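Local coordinates for periplasmic binding protein (Veillonella parvula, PDB 4MO9), which is a periplasmic solute-binding protein of the TroA-like FepB type, probably capturing an iron-siderophore or related ligand for import by an ABC transporter, at residues E350-D353 and S359-G362. Numbering follows the deposited sequence.
Sequences EFYD and SYSG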
loop_
_atom_site.group_PDB
_atom_site.type_symbol
_atom_site.label_atom_id
_atom_site.label_comp_id
_atom_site.label_asym_id
_atom_site.label_seq_id
_atom_site.Cartn_x
_atom_site.Cartn_y
_atom_site.Cartn_z
ATOM N N GLU A 350 15.146 2.307 3.983
ATOM C CA GLU A 350 15.808 1.180 4.623
ATOM C C GLU A 350 15.152 -0.146 4.229
ATOM O O GLU A 350 15.848 -1.155 4.052
ATOM C CB GLU A 350 15.816 1.359 6.140
ATOM C CG GLU A 350 16.688 0.363 6.882
ATOM C CD GLU A 350 16.790 0.676 8.362
ATOM O OE1 GLU A 350 16.403 1.801 8.766
ATOM O OE2 GLU A 350 17.258 -0.206 9.116
ATOM N N PHE A 351 13.826 -0.148 4.072
ATOM C CA PHE A 351 13.148 -1.364 3.622
ATOM C C PHE A 351 13.685 -1.740 2.243
ATOM O O PHE A 351 14.003 -2.905 1.987
ATOM C CB PHE A 351 11.620 -1.205 3.591
ATOM C CG PHE A 351 10.901 -2.468 3.227
ATOM C CD1 PHE A 351 10.402 -3.303 4.215
ATOM C CD2 PHE A 351 10.750 -2.843 1.899
ATOM C CE1 PHE A 351 9.757 -4.507 3.879
ATOM C CE2 PHE A 351 10.116 -4.041 1.553
ATOM C CZ PHE A 351 9.617 -4.867 2.536
ATOM N N TYR A 352 13.792 -0.758 1.352
ATOM C CA TYR A 352 14.389 -1.022 0.039
ATOM C C TYR A 352 15.839 -1.497 0.162
ATOM O O TYR A 352 16.201 -2.538 -0.405
ATOM C CB TYR A 352 14.345 0.221 -0.857
ATOM C CG TYR A 352 13.069 0.379 -1.655
ATOM C CD1 TYR A 352 11.896 0.810 -1.048
ATOM C CD2 TYR A 352 13.046 0.114 -3.019
ATOM C CE1 TYR A 352 10.718 0.961 -1.774
ATOM C CE2 TYR A 352 11.876 0.249 -3.758
ATOM C CZ TYR A 352 10.716 0.684 -3.134
ATOM O OH TYR A 352 9.544 0.822 -3.866
ATOM N N ASP A 353 16.667 -0.723 0.867
ATOM C CA ASP A 353 18.093 -1.044 1.012
ATOM C C ASP A 353 18.309 -2.458 1.560
ATOM O O ASP A 353 19.145 -3.212 1.058
ATOM C CB ASP A 353 18.791 -0.040 1.940
ATOM C CG ASP A 353 19.009 1.328 1.295
ATOM O OD1 ASP A 353 18.926 1.447 0.050
ATOM O OD2 ASP A 353 19.273 2.289 2.049
ATOM N N SER A 359 16.375 -0.416 -6.652
ATOM C CA SER A 359 16.999 0.721 -5.982
ATOM C C SER A 359 15.953 1.716 -5.485
ATOM O O SER A 359 14.932 1.958 -6.144
ATOM C CB SER A 359 17.979 1.435 -6.914
ATOM O OG SER A 359 17.301 1.970 -8.039
ATOM N N TYR A 360 16.198 2.287 -4.313
ATOM C CA TYR A 360 15.314 3.314 -3.794
ATOM C C TYR A 360 15.565 4.645 -4.502
ATOM O O TYR A 360 16.718 5.006 -4.740
ATOM C CB TYR A 360 15.514 3.482 -2.288
ATOM C CG TYR A 360 14.653 4.576 -1.700
ATOM C CD1 TYR A 360 13.286 4.396 -1.541
ATOM C CD2 TYR A 360 15.207 5.789 -1.316
ATOM C CE1 TYR A 360 12.488 5.390 -1.009
ATOM C CE2 TYR A 360 14.421 6.794 -0.782
ATOM C CZ TYR A 360 13.061 6.587 -0.629
ATOM O OH TYR A 360 12.278 7.595 -0.100
ATOM N N SER A 361 14.484 5.346 -4.849
ATOM C CA SER A 361 14.541 6.736 -5.327
ATOM C C SER A 361 13.128 7.320 -5.403
ATOM O O SER A 361 12.158 6.659 -5.027
ATOM C CB SER A 361 15.224 6.849 -6.691
ATOM O OG SER A 361 14.403 6.305 -7.699
ATOM N N GLY A 362 13.012 8.559 -5.870
ATOM C CA GLY A 362 11.710 9.196 -5.989
ATOM C C GLY A 362 11.288 9.923 -4.721
ATOM O O GLY A 362 12.087 10.064 -3.791
HETATM O O HOH W 1 17.945 0.897 -2.208
#
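Tyr352, in the last part of helix 344-355, and Tyr360, in the irregular chain that follows it, bring their backbones to within 5.9 Å, CA to CA, where the loop passes beside the helix. The side chains meet first at their roots, with Tyr352 CB 3.7 Å from Tyr360 CB. Beyond that the rings form an edge-to-face pair: the Tyr360 edge leads with CD1, which sits over one face of the Tyr352 ring, displaced toward its rim and 3.9 Å from Tyr352 CD1. The centroids are 5.6 Å apart and the planes inclined at 61°, so the pair is tilted from a strict T. What aims Tyr360 here is its first torsion: with CG anti to the backbone N (chi1 178°), the ring turns back along the helix, touching Leu348 and Lys349, and its hydroxyl makes a weak hydrogen bond to Glu345. In this two-lobed periplasmic binding protein, the loop carries the chain from the helix to strand 365-367, the antiparallel edge strand of the five-stranded sheet. Tyr352 also packs on Phe53 of helix 52-59 and on Phe278; an alanine in its place would probably open a gap among these aromatic side chains and leave the Tyr360 edge without the face it rests on. Beside the rings a water bridges helix and loop, donating to Asp353 OD1 at 2.5 Å and accepting from the backbone Tyr360 N at 3.1 Å. One residue earlier, Ser359 is anchored to helix 79-88, its OG hydrogen-bonded to Glu88 and its carbonyl O to His84.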